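Long-range contacts in putative protease (Parabacteroides distasonis ATCC 8503, PDB 3KD4), which is of unknown function but is probably an exported protease: residues T430-E435 and G463-V468; R376-S381 and A390-P395; I423-T428 and R470-N475; G453-T458 and R488-E493. All blocks are in the same frame, centred on the assembly; numbering follows the deposited sequence. Where two conformers were deposited one is given.

Contact 1 (T430-E435 and G463-V468); sequences TVTPAE and GNTIEV
Val431 and Ile466 form an antiparallel hydrogen-bonded pair and hold their two strands together through their main chains. Val431 N donates to Ile466 O at 2.7 Å, and Ile466 N returns a bond to Val431 O at 2.7 Å. Both bonds are nearly straight. Val431 O also receives a CA-H...O contact from Thr465 CA at 3.1 Å. The side chains of Val431 and Ile466 leave on the same face of the sheet, with Val431 CB 4.3 Å from Ile466 CB. Further on, Pro433 CG meets the tip of Ile466, CD1, at 4.2 Å. The other face carries a threonine cluster. Thr465 CG2 lies 3.4 Å from Thr432 OG1, and Thr430 CG2 comes within 4.0 Å of Thr465 CB. The Thr465 side chain runs obliquely to both neighbours. Its CG2 is anti to the carbonyl carbon, while its hydroxyl sits between the backbone N and the carbonyl carbon (chi1 67°) and bonds to Arg462 O.

The two segments are the far ends of the neighbouring inner strands 423-433 and 465-474 of a five-stranded mixed sheet. The short strand axes run at 150°. Asn464 O, just before strand 465-474, is buried against Thr432 CG2 and Pro433 CD without a polar partner in the model.

In the next shell, strand 501-505 covers the apolar face: Leu502 touches Val431, and Phe504 touches both Pro433 and Ile466. On its other edge, strand 423-433 bonds through Thr430 and Thr432 to Val378 of strand 370-380.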
loop_
_atom_site.group_PDB
_atom_site.type_symbol
_atom_site.label_atom_id
_atom_site.label_comp_id
_atom_site.label_asym_id
_atom_site.label_seq_id
_atom_site.Cartn_x
_atom_site.Cartn_y
_atom_site.Cartn_z
ATOM N N THR A 430 6.134 -36.876 0.559
ATOM C CA THR A 430 6.516 -38.273 0.528
ATOM C C THR A 430 6.075 -38.859 1.865
ATOM O O THR A 430 6.531 -38.433 2.938
ATOM C CB THR A 430 8.013 -38.492 0.267
ATOM O OG1 THR A 430 8.354 -37.931 -1.008
ATOM C CG2 THR A 430 8.339 -39.990 0.244
ATOM N N VAL A 431 5.123 -39.775 1.779
ATOM C CA VAL A 431 4.488 -40.316 2.946
ATOM C C VAL A 431 4.955 -41.760 3.136
ATOM O O VAL A 431 4.822 -42.577 2.223
ATOM C CB VAL A 431 2.952 -40.281 2.804
ATOM C CG1 VAL A 431 2.322 -40.878 4.040
ATOM C CG2 VAL A 431 2.474 -38.849 2.570
ATOM N N THR A 432 5.512 -42.052 4.309
ATOM C CA THR A 432 5.885 -43.425 4.649
ATOM C C THR A 432 4.984 -43.950 5.777
ATOM O O THR A 432 5.203 -43.658 6.952
ATOM C CB THR A 432 7.357 -43.548 5.019
ATOM O OG1 THR A 432 8.161 -43.062 3.936
ATOM C CG2 THR A 432 7.721 -45.037 5.284
ATOM N N PRO A 433 3.943 -44.706 5.417
ATOM C CA PRO A 433 3.103 -45.315 6.459
ATOM C C PRO A 433 3.777 -46.514 7.150
ATOM O O PRO A 433 4.618 -47.189 6.538
ATOM C CB PRO A 433 1.871 -45.785 5.689
ATOM C CG PRO A 433 2.367 -46.010 4.277
ATOM C CD PRO A 433 3.537 -45.092 4.055
ATOM N N ALA A 434 3.367 -46.785 8.391
ATOM C CA ALA A 434 3.796 -47.991 9.133
ATOM C C ALA A 434 3.445 -49.271 8.383
ATOM O O ALA A 434 2.502 -49.297 7.581
ATOM C CB ALA A 434 3.156 -48.017 10.507
ATOM N N GLU A 435 4.192 -50.334 8.666
ATOM C CA GLU A 435 4.017 -51.640 7.993
ATOM C C GLU A 435 2.590 -52.125 8.180
ATOM O O GLU A 435 2.029 -52.029 9.281
ATOM C CB GLU A 435 5.016 -52.685 8.522
ATOM N N GLY A 463 6.555 -48.159 -3.777
ATOM C CA GLY A 463 7.202 -49.024 -2.799
ATOM C C GLY A 463 6.394 -48.963 -1.523
ATOM O O GLY A 463 5.183 -49.090 -1.555
ATOM N N ASN A 464 7.060 -48.754 -0.399
ATOM C CA ASN A 464 6.358 -48.488 0.845
ATOM C C ASN A 464 6.292 -46.991 1.172
ATOM O O ASN A 464 6.279 -46.611 2.346
ATOM C CB ASN A 464 7.029 -49.240 1.980
ATOM C CG ASN A 464 8.479 -48.942 2.077
ATOM O OD1 ASN A 464 8.944 -47.882 1.646
ATOM N ND2 ASN A 464 9.235 -49.896 2.612
ATOM N N THR A 465 6.307 -46.146 0.138
ATOM C CA THR A 465 5.946 -44.739 0.306
ATOM C C THR A 465 4.746 -44.424 -0.577
ATOM O O THR A 465 4.423 -45.147 -1.534
ATOM C CB THR A 465 7.072 -43.762 -0.091
ATOM O OG1 THR A 465 7.280 -43.845 -1.507
ATOM C CG2 THR A 465 8.380 -44.060 0.653
ATOM N N ILE A 466 4.094 -43.319 -0.258
ATOM C CA ILE A 466 3.073 -42.762 -1.128
ATOM C C ILE A 466 3.469 -41.317 -1.405
ATOM O O ILE A 466 3.772 -40.556 -0.475
ATOM C CB ILE A 466 1.700 -42.776 -0.473
ATOM C CG1 ILE A 466 1.301 -44.215 -0.131
ATOM C CG2 ILE A 466 0.655 -42.067 -1.373
ATOM C CD1 ILE A 466 0.281 -44.266 1.027
ATOM N N GLU A 467 3.486 -40.969 -2.688
ATOM C CA GLU A 467 3.782 -39.630 -3.107
ATOM C C GLU A 467 2.512 -38.875 -3.408
ATOM O O GLU A 467 1.738 -39.279 -4.275
ATOM C CB GLU A 467 4.631 -39.658 -4.363
ATOM C CG GLU A 467 4.993 -38.266 -4.841
ATOM C CD GLU A 467 5.479 -38.255 -6.270
ATOM O OE1 GLU A 467 4.756 -38.809 -7.159
ATOM O OE2 GLU A 467 6.555 -37.660 -6.502
ATOM N N VAL A 468 2.325 -37.742 -2.743
ATOM C CA VAL A 468 1.178 -36.907 -3.024
ATOM C C VAL A 468 1.666 -35.607 -3.629
ATOM O O VAL A 468 2.439 -34.910 -2.983
ATOM C CB VAL A 468 0.385 -36.620 -1.736
ATOM C CG1 VAL A 468 -0.853 -35.749 -2.058
ATOM C CG2 VAL A 468 -0.017 -37.919 -1.062
#

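Contact 2 (R376-S381 and A390-P395); sequences RSVAIS and AICVLP
Val378 packs on Cys392, Leu394 and Pro395, and Ile380 on Cys392 and Ala390, between two stacked sheets. The arrangement is a beta-sandwich-like packing of sheet on sheet. Strand 370-380 is an edge strand of the five-stranded mixed sheet, and strand 389-393 is an edge strand of the small antiparallel sheet packed against it. Their axes are 8.9 Å apart at closest approach and run nearly antiparallel, at 168°. This spacing is too wide for backbone pairing, and side chains alone make the contact.

The sulfur contacts come first. Cys392 SG is anti to its backbone N (chi1 179°). It meets Ile380 CD1 at 3.4 Å and Val378 CG1 at 3.9 Å, touching both Val378 and Ile380.

The purely hydrocarbon contacts lie to either side. Toward the loop after strand 389-393, Val378 and Pro395 reach for each other tip to tip. Leu394 leaves its backbone alongside the other strand, and only its end turns nearer, with CD2 against Val378 CG2. At the other end, Ile380 CG2 packs on Ala390 CB at 4.2 Å. Phe504 of strand 501-505 packs on both Ile380 and Cys392.

Two carbonyls of the second segment have polar partners outside it. Leu394 O accepts a bond from Arg500 NH1, and Pro395 O is bonded to Tyr429 OH. The closest approach at the loop end is Val378 CG2 to Pro395 CD, 3.8 Å.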
loop_
_atom_site.group_PDB
_atom_site.type_symbol
_atom_site.label_atom_id
_atom_site.label_comp_id
_atom_site.label_asym_id
_atom_site.label_seq_id
_atom_site.Cartn_x
_atom_site.Cartn_y
_atom_site.Cartn_z
ATOM N N ARG A 376 7.781 -32.051 1.420
ATOM C CA ARG A 376 7.653 -32.439 2.811
ATOM C C ARG A 376 7.690 -33.962 2.928
ATOM O O ARG A 376 7.225 -34.680 2.034
ATOM C CB ARG A 376 6.334 -31.941 3.402
ATOM C CG ARG A 376 6.190 -30.460 3.502
ATOM C CD ARG A 376 6.999 -29.878 4.644
ATOM N NE ARG A 376 6.783 -28.441 4.751
ATOM C CZ ARG A 376 7.320 -27.535 3.942
ATOM N NH1 ARG A 376 8.131 -27.911 2.950
ATOM N NH2 ARG A 376 7.052 -26.242 4.125
ATOM N N SER A 377 8.247 -34.447 4.034
ATOM C CA SER A 377 8.229 -35.867 4.344
ATOM C C SER A 377 7.286 -36.098 5.505
ATOM O O SER A 377 7.241 -35.296 6.449
ATOM C CB SER A 377 9.624 -36.364 4.719
ATOM O OG SER A 377 10.469 -36.313 3.585
ATOM N N VAL A 378 6.542 -37.197 5.437
ATOM C CA VAL A 378 5.605 -37.545 6.470
ATOM C C VAL A 378 5.674 -39.039 6.790
ATOM O O VAL A 378 5.527 -39.884 5.912
ATOM C CB VAL A 378 4.167 -37.187 6.038
ATOM C CG1 VAL A 378 3.203 -37.526 7.135
ATOM C CG2 VAL A 378 4.075 -35.705 5.681
ATOM N N ALA A 379 5.889 -39.341 8.063
ATOM C CA ALA A 379 5.851 -40.712 8.567
ATOM C C ALA A 379 4.520 -40.939 9.282
ATOM O O ALA A 379 3.990 -40.035 9.918
ATOM C CB ALA A 379 7.020 -40.947 9.520
ATOM N N ILE A 380 3.954 -42.125 9.157
ATOM C CA ILE A 380 2.781 -42.465 9.953
ATOM C C ILE A 380 3.033 -43.783 10.656
ATOM O O ILE A 380 3.338 -44.787 10.002
ATOM C CB ILE A 380 1.497 -42.642 9.129
ATOM C CG1 ILE A 380 1.376 -41.570 8.065
ATOM C CG2 ILE A 380 0.280 -42.614 10.049
ATOM C CD1 ILE A 380 0.335 -41.883 7.071
ATOM N N SER A 381 2.871 -43.768 11.978
ATOM C CA SER A 381 3.063 -44.957 12.818
ATOM C C SER A 381 1.805 -45.814 12.916
ATOM O O SER A 381 0.684 -45.298 12.814
ATOM C CB SER A 381 3.431 -44.525 14.232
ATOM O OG SER A 381 2.280 -44.049 14.908
ATOM N N ALA A 390 -6.062 -44.393 10.846
ATOM C CA ALA A 390 -5.101 -43.321 11.058
ATOM C C ALA A 390 -5.478 -42.234 10.075
ATOM O O ALA A 390 -5.585 -42.517 8.878
ATOM C CB ALA A 390 -3.693 -43.819 10.818
ATOM N N ILE A 391 -5.741 -41.027 10.584
ATOM C CA ILE A 391 -6.048 -39.849 9.764
ATOM C C ILE A 391 -4.780 -39.030 9.619
ATOM O O ILE A 391 -4.357 -38.357 10.554
ATOM C CB ILE A 391 -7.105 -38.929 10.402
ATOM C CG1 ILE A 391 -8.425 -39.667 10.590
ATOM C CG2 ILE A 391 -7.362 -37.705 9.516
ATOM C CD1 ILE A 391 -9.271 -39.086 11.713
ATOM N N CYS A 392 -4.167 -39.102 8.444
ATOM C CA CYS A 392 -2.909 -38.416 8.170
ATOM C C CYS A 392 -3.184 -37.059 7.509
ATOM O O CYS A 392 -3.596 -37.019 6.364
ATOM C CB CYS A 392 -2.090 -39.285 7.230
ATOM S SG CYS A 392 -0.506 -38.577 6.755
ATOM N N VAL A 393 -2.981 -35.967 8.239
ATOM C CA VAL A 393 -3.143 -34.632 7.673
ATOM C C VAL A 393 -1.789 -34.208 7.105
ATOM O O VAL A 393 -0.838 -34.060 7.843
ATOM C CB VAL A 393 -3.671 -33.630 8.709
ATOM C CG1 VAL A 393 -3.930 -32.250 8.068
ATOM C CG2 VAL A 393 -4.969 -34.159 9.318
ATOM N N LEU A 394 -1.688 -34.082 5.782
ATOM C CA LEU A 394 -0.445 -33.627 5.173
ATOM C C LEU A 394 -0.270 -32.142 5.564
ATOM O O LEU A 394 -1.201 -31.353 5.419
ATOM C CB LEU A 394 -0.496 -33.791 3.656
ATOM C CG LEU A 394 -0.697 -35.207 3.132
ATOM C CD1 LEU A 394 -1.077 -35.202 1.631
ATOM C CD2 LEU A 394 0.542 -36.067 3.434
ATOM N N PRO A 395 0.902 -31.759 6.092
ATOM C CA PRO A 395 0.981 -30.375 6.594
ATOM C C PRO A 395 0.904 -29.309 5.500
ATOM O O PRO A 395 1.452 -29.489 4.426
ATOM C CB PRO A 395 2.340 -30.330 7.288
ATOM C CG PRO A 395 3.127 -31.429 6.672
ATOM C CD PRO A 395 2.160 -32.506 6.294
#

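Contact 3 (I423-T428 and R470-N475)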
loop_
_atom_site.group_PDB
_atom_site.type_symbol
_atom_site.label_atom_id
_atom_site.label_comp_id
_atom_site.label_asym_id
_atom_site.label_seq_id
_atom_site.Cartn_x
_atom_site.Cartn_y
_atom_site.Cartn_z
ATOM N N ILE A 423 0.290 -16.812 -9.412
ATOM C CA ILE A 423 1.060 -17.764 -8.661
ATOM C C ILE A 423 0.952 -19.151 -9.282
ATOM O O ILE A 423 -0.067 -19.502 -9.949
ATOM C CB ILE A 423 0.596 -17.787 -7.173
ATOM C CG1 ILE A 423 1.668 -18.433 -6.287
ATOM C CG2 ILE A 423 -0.793 -18.487 -7.059
ATOM C CD1 ILE A 423 1.844 -17.777 -4.934
ATOM N N ARG A 424 2.023 -19.909 -9.072
ATOM C CA ARG A 424 2.078 -21.316 -9.427
ATOM C C ARG A 424 2.782 -22.036 -8.305
ATOM O O ARG A 424 3.938 -21.694 -7.959
ATOM C CB ARG A 424 2.859 -21.534 -10.714
ATOM C CG ARG A 424 2.361 -20.764 -11.913
ATOM C CD ARG A 424 3.324 -20.917 -13.096
ATOM N NE ARG A 424 3.086 -22.086 -13.943
ATOM C CZ ARG A 424 3.639 -23.270 -13.738
ATOM N NH1 ARG A 424 4.440 -23.438 -12.698
ATOM N NH2 ARG A 424 3.393 -24.279 -14.568
ATOM N N GLU A 425 2.110 -23.030 -7.723
ATOM C CA GLU A 425 2.707 -23.779 -6.615
ATOM C C GLU A 425 2.655 -25.279 -6.843
ATOM O O GLU A 425 1.671 -25.802 -7.368
ATOM C CB GLU A 425 2.022 -23.462 -5.291
ATOM C CG GLU A 425 1.649 -22.036 -5.111
ATOM C CD GLU A 425 1.284 -21.679 -3.696
ATOM O OE1 GLU A 425 1.311 -22.555 -2.793
ATOM O OE2 GLU A 425 0.968 -20.484 -3.493
ATOM N N GLU A 426 3.724 -25.955 -6.440
ATOM C CA GLU A 426 3.751 -27.403 -6.415
ATOM C C GLU A 426 4.299 -27.865 -5.081
ATOM O O GLU A 426 5.388 -27.431 -4.676
ATOM C CB GLU A 426 4.607 -27.946 -7.533
ATOM C CG GLU A 426 4.777 -29.450 -7.452
ATOM C CD GLU A 426 5.769 -29.962 -8.467
ATOM O OE1 GLU A 426 6.958 -29.564 -8.391
ATOM O OE2 GLU A 426 5.353 -30.735 -9.349
ATOM N N VAL A 427 3.545 -28.729 -4.394
ATOM C CA VAL A 427 3.995 -29.281 -3.126
ATOM C C VAL A 427 3.979 -30.808 -3.247
ATOM O O VAL A 427 2.937 -31.395 -3.573
ATOM C CB VAL A 427 3.112 -28.836 -1.934
ATOM C CG1 VAL A 427 3.694 -29.389 -0.603
ATOM C CG2 VAL A 427 3.003 -27.303 -1.896
ATOM N N THR A 428 5.130 -31.429 -2.988
ATOM C CA THR A 428 5.284 -32.874 -3.078
ATOM C C THR A 428 5.474 -33.476 -1.701
ATOM O O THR A 428 6.431 -33.145 -1.008
ATOM C CB THR A 428 6.469 -33.230 -3.943
ATOM O OG1 THR A 428 6.222 -32.747 -5.261
ATOM C CG2 THR A 428 6.689 -34.766 -3.993
ATOM N N ARG A 470 0.450 -31.875 -4.915
ATOM C CA ARG A 470 -0.592 -30.856 -5.048
ATOM C C ARG A 470 -0.052 -29.693 -5.862
ATOM O O ARG A 470 1.043 -29.224 -5.580
ATOM C CB ARG A 470 -1.030 -30.351 -3.671
ATOM C CG ARG A 470 -1.451 -31.456 -2.688
ATOM C CD ARG A 470 -2.008 -30.835 -1.442
ATOM N NE ARG A 470 -3.333 -30.303 -1.736
ATOM C CZ ARG A 470 -3.835 -29.175 -1.254
ATOM N NH1 ARG A 470 -3.124 -28.391 -0.464
ATOM N NH2 ARG A 470 -5.064 -28.833 -1.587
ATOM N N THR A 471 -0.820 -29.248 -6.861
ATOM C CA THR A 471 -0.505 -28.070 -7.657
ATOM C C THR A 471 -1.665 -27.064 -7.703
ATOM O O THR A 471 -2.863 -27.447 -7.639
ATOM C CB THR A 471 -0.140 -28.447 -9.117
ATOM O OG1 THR A 471 -1.331 -28.803 -9.829
ATOM C CG2 THR A 471 0.830 -29.635 -9.145
ATOM N N ILE A 472 -1.314 -25.772 -7.766
ATOM C CA ILE A 472 -2.278 -24.710 -8.056
ATOM C C ILE A 472 -1.656 -23.695 -8.989
ATOM O O ILE A 472 -0.486 -23.378 -8.828
ATOM C CB ILE A 472 -2.823 -24.037 -6.784
ATOM C CG1 ILE A 472 -3.832 -22.916 -7.156
ATOM C CG2 ILE A 472 -1.686 -23.536 -5.826
ATOM C CD1 ILE A 472 -4.630 -22.391 -5.969
ATOM N N GLU A 473 -2.415 -23.220 -9.981
ATOM C CA GLU A 473 -1.997 -22.063 -10.753
ATOM C C GLU A 473 -3.158 -21.091 -10.809
ATOM O O GLU A 473 -4.312 -21.500 -10.998
ATOM C CB GLU A 473 -1.543 -22.440 -12.156
ATOM C CG GLU A 473 -2.625 -23.099 -12.975
ATOM C CD GLU A 473 -2.172 -23.477 -14.386
ATOM O OE1 GLU A 473 -1.016 -23.949 -14.552
ATOM O OE2 GLU A 473 -2.996 -23.314 -15.318
ATOM N N LEU A 474 -2.861 -19.817 -10.573
ATOM C CA LEU A 474 -3.831 -18.781 -10.714
ATOM C C LEU A 474 -3.255 -17.794 -11.735
ATOM O O LEU A 474 -2.151 -17.255 -11.553
ATOM C CB LEU A 474 -4.148 -18.138 -9.356
ATOM C CG LEU A 474 -4.781 -18.996 -8.263
ATOM C CD1 LEU A 474 -4.965 -18.170 -6.951
ATOM C CD2 LEU A 474 -6.133 -19.604 -8.689
ATOM N N ASN A 475 -3.996 -17.588 -12.825
ATOM C CA ASN A 475 -3.485 -16.882 -14.007
ATOM C C ASN A 475 -4.142 -15.536 -14.315
ATOM O O ASN A 475 -3.926 -14.987 -15.356
ATOM C CB ASN A 475 -3.624 -17.775 -15.223
ATOM C CG ASN A 475 -2.954 -19.124 -15.035
ATOM O OD1 ASN A 475 -1.797 -19.206 -14.589
ATOM N ND2 ASN A 475 -3.675 -20.205 -15.390
#
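Glu425 and Ile472 lie side by side on one face of the paired strands, pointing the same way. Ile472 CG2 sits 3.7 Å from Glu425 CG, so a methyl group rests against the aliphatic part of an acid. This CG2 lies between the backbone N and the carbonyl carbon of Ile472, while CG1 is anti to N (chi1 180°). The carboxylate of Glu425 is buried, and its OE2 accepts a bond from Ile401 N. Ile423 and Leu474 also lie side by side, pointing the same way, with Ile423 CG2 at 4.1 Å from Leu474 CB. Arg470 starts on this face beside Val427. Its chain then bends away, and its guanidinium bonds to Trp494 O and makes a cation-pi contact with the Trp494 ring.

The face of Arg424, Glu426, Thr471 and Glu473 is the more polar. Arg424 and Glu473 are cross-strand neighbours. In the conformer given, their charges are near but not bonded, so any attraction is probably weak. Arg424 NH1 is hydrogen-bonded to Gln371 OE1. Asn475 ND2 reaches Glu473 OE2 at 3.2 Å, from above the carboxylate plane. Glu426 forms a salt bridge with Lys373, and Thr471 OG1 bonds to Thr456 OG1.

Six backbone bonds join the strands. Ile423, Glu425 and Val427 exchange them with Leu474, Ile472 and Arg470. The longest is Ile423 N to Leu474 O at 3.3 Å; Glu425 N to Ile472 O is 2.8 Å. CA-H...O contacts fill the intervening pairs.

This is regular antiparallel pairing inside a mixed five-stranded sheet, with the Glu425 and Ile472 face covered in part by helix 481-495.

Contact 4 (G453-T458 and R488-E493)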
loop_
_atom_site.group_PDB
_atom_site.type_symbol
_atom_site.label_atom_id
_atom_site.label_comp_id
_atom_site.label_asym_id
_atom_site.label_seq_id
_atom_site.Cartn_x
_atom_site.Cartn_y
_atom_site.Cartn_z
ATOM N N GLY A 453 -7.600 -20.724 -13.798
ATOM C CA GLY A 453 -6.632 -21.518 -13.044
ATOM C C GLY A 453 -7.017 -22.970 -12.894
ATOM O O GLY A 453 -7.981 -23.422 -13.491
ATOM N N LYS A 454 -6.256 -23.689 -12.073
ATOM C CA LYS A 454 -6.444 -25.133 -11.939
ATOM C C LYS A 454 -5.753 -25.584 -10.671
ATOM O O LYS A 454 -4.718 -25.050 -10.313
ATOM C CB LYS A 454 -5.842 -25.834 -13.177
ATOM C CG LYS A 454 -5.880 -27.364 -13.171
ATOM C CD LYS A 454 -5.376 -27.953 -14.465
ATOM C CE LYS A 454 -3.856 -27.890 -14.576
ATOM N NZ LYS A 454 -3.359 -28.653 -15.828
ATOM N N VAL A 455 -6.355 -26.549 -9.991
ATOM C CA VAL A 455 -5.776 -27.185 -8.804
ATOM C C VAL A 455 -5.797 -28.702 -9.052
ATOM O O VAL A 455 -6.793 -29.238 -9.536
ATOM C CB VAL A 455 -6.554 -26.864 -7.513
ATOM C CG1 VAL A 455 -6.057 -27.708 -6.346
ATOM C CG2 VAL A 455 -6.469 -25.377 -7.166
ATOM N N THR A 456 -4.696 -29.388 -8.764
ATOM C CA THR A 456 -4.685 -30.819 -8.904
ATOM C C THR A 456 -4.092 -31.485 -7.688
ATOM O O THR A 456 -3.270 -30.896 -6.965
ATOM C CB THR A 456 -3.860 -31.289 -10.129
ATOM O OG1 THR A 456 -2.485 -31.035 -9.861
ATOM C CG2 THR A 456 -4.326 -30.615 -11.460
ATOM N N ARG A 457 -4.467 -32.751 -7.518
ATOM C CA ARG A 457 -3.864 -33.617 -6.526
ATOM C C ARG A 457 -3.692 -35.000 -7.149
ATOM O O ARG A 457 -4.647 -35.569 -7.702
ATOM C CB ARG A 457 -4.750 -33.722 -5.292
ATOM C CG ARG A 457 -4.124 -34.511 -4.187
ATOM C CD ARG A 457 -5.082 -34.678 -3.038
ATOM N NE ARG A 457 -6.027 -35.762 -3.260
ATOM C CZ ARG A 457 -6.937 -36.161 -2.375
ATOM N NH1 ARG A 457 -7.054 -35.544 -1.204
ATOM N NH2 ARG A 457 -7.724 -37.201 -2.648
ATOM N N THR A 458 -2.476 -35.526 -7.085
ATOM C CA THR A 458 -2.249 -36.891 -7.529
ATOM C C THR A 458 -1.702 -37.655 -6.343
ATOM O O THR A 458 -0.967 -37.102 -5.528
ATOM C CB THR A 458 -1.237 -36.967 -8.668
ATOM O OG1 THR A 458 -0.004 -36.446 -8.190
ATOM C CG2 THR A 458 -1.677 -36.164 -9.847
ATOM N N ARG A 488 -12.818 -18.535 -6.390
ATOM C CA ARG A 488 -13.026 -18.947 -5.025
ATOM C C ARG A 488 -13.019 -20.472 -4.923
ATOM O O ARG A 488 -12.454 -21.026 -4.000
ATOM C CB ARG A 488 -14.327 -18.386 -4.498
ATOM C CG ARG A 488 -14.659 -18.838 -3.085
ATOM C CD ARG A 488 -15.925 -18.178 -2.706
ATOM N NE ARG A 488 -16.392 -18.594 -1.401
ATOM C CZ ARG A 488 -17.359 -19.494 -1.188
ATOM N NH1 ARG A 488 -17.972 -20.118 -2.202
ATOM N NH2 ARG A 488 -17.721 -19.776 0.065
ATOM N N SER A 489 -13.627 -21.153 -5.874
ATOM C CA SER A 489 -13.617 -22.613 -5.821
ATOM C C SER A 489 -12.186 -23.174 -5.973
ATOM O O SER A 489 -11.842 -24.117 -5.298
ATOM C CB SER A 489 -14.621 -23.202 -6.818
ATOM O OG SER A 489 -14.157 -23.075 -8.145
ATOM N N LEU A 490 -11.323 -22.519 -6.761
ATOM C CA LEU A 490 -9.927 -22.926 -6.866
ATOM C C LEU A 490 -9.210 -22.744 -5.554
ATOM O O LEU A 490 -8.519 -23.667 -5.055
ATOM C CB LEU A 490 -9.190 -22.142 -7.977
ATOM C CG LEU A 490 -9.693 -22.302 -9.416
ATOM C CD1 LEU A 490 -8.927 -21.379 -10.423
ATOM C CD2 LEU A 490 -9.603 -23.775 -9.879
ATOM N N ILE A 491 -9.362 -21.541 -4.981
ATOM C CA ILE A 491 -8.622 -21.185 -3.771
ATOM C C ILE A 491 -9.074 -22.105 -2.645
ATOM O O ILE A 491 -8.269 -22.628 -1.872
ATOM C CB ILE A 491 -8.793 -19.674 -3.375
ATOM C CG1 ILE A 491 -8.117 -18.798 -4.429
ATOM C CG2 ILE A 491 -8.215 -19.425 -1.982
ATOM C CD1 ILE A 491 -8.662 -17.324 -4.489
ATOM N N HIS A 492 -10.369 -22.313 -2.578
ATOM C CA HIS A 492 -10.921 -23.213 -1.582
ATOM C C HIS A 492 -10.435 -24.679 -1.769
ATOM O O HIS A 492 -10.160 -25.376 -0.802
ATOM C CB HIS A 492 -12.445 -23.106 -1.632
ATOM C CG HIS A 492 -13.153 -24.093 -0.768
ATOM N ND1 HIS A 492 -13.153 -24.002 0.610
ATOM C CD2 HIS A 492 -13.919 -25.164 -1.079
ATOM C CE1 HIS A 492 -13.854 -25.005 1.110
ATOM N NE2 HIS A 492 -14.341 -25.717 0.106
ATOM N N GLU A 493 -10.322 -25.134 -3.013
ATOM C CA GLU A 493 -9.821 -26.498 -3.255
ATOM C C GLU A 493 -8.418 -26.629 -2.686
ATOM O O GLU A 493 -8.073 -27.660 -2.087
ATOM C CB GLU A 493 -9.843 -26.864 -4.738
ATOM C CG GLU A 493 -9.485 -28.352 -4.996
ATOM C CD GLU A 493 -10.636 -29.158 -5.580
ATOM O OE1 GLU A 493 -11.799 -28.833 -5.322
ATOM O OE2 GLU A 493 -10.348 -30.115 -6.321
#
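Val455 points from strand 453-458 toward helix 488-493, where it meets Leu490 and Glu493. Its CB lies 4.1 Å from Glu493 CG. From there the two methyl groups part. CG1 is anti to the backbone N (chi1 171°) and packs on the aliphatic part of Glu493, with Val455 CG1 3.7 Å from Glu493 CG. The two side chains cross at a slant. CG2 turns to the preceding turn of the helix and touches the main chain there, with Val455 CG2 3.4 Å from Leu490 O. Leu490 CB is farther from the same methyl.

This is helix-on-sheet packing, with the helix running in roughly the same direction as the strand. Strand and helix axes are 8.1 Å apart at closest approach and run at 26°. Leu490 works in the opposite direction to Val455, from helix to strand. Leu490 CD1 rests on the bare backbone of Gly453, 3.5 Å from Gly453 CA. The other methyl, CD2, lies near Gly453 O and Lys454 N, each at 4.0 Å.

Neighbouring strands extend the apolar layer. Ile448 of strand 446-450 touches Val455 and Glu493, Ile472 touches Val455, and Leu474 touches Leu490.

How the contacts relate
Contacts 1 and 3 hold the same two strands, 423-433 and 465-474, at opposite ends of their pairing. Contact 3 is buried beneath helix 481-495, while contact 1 is only partly buried and nears the strand ends. Both rest on backbone hydrogen bonds. Contacts 2 and 4 are also buried, but join layers through side chains: contact 2 stacks a second sheet on the first, and contact 4 lays a helix on it. Contact 2 meets contact 1 where Val431 CG2 packs on Leu394 CD2 at 3.5 Å. Contact 4 is linked to contact 3 by Glu473 N to Lys454 O at 3.0 Å.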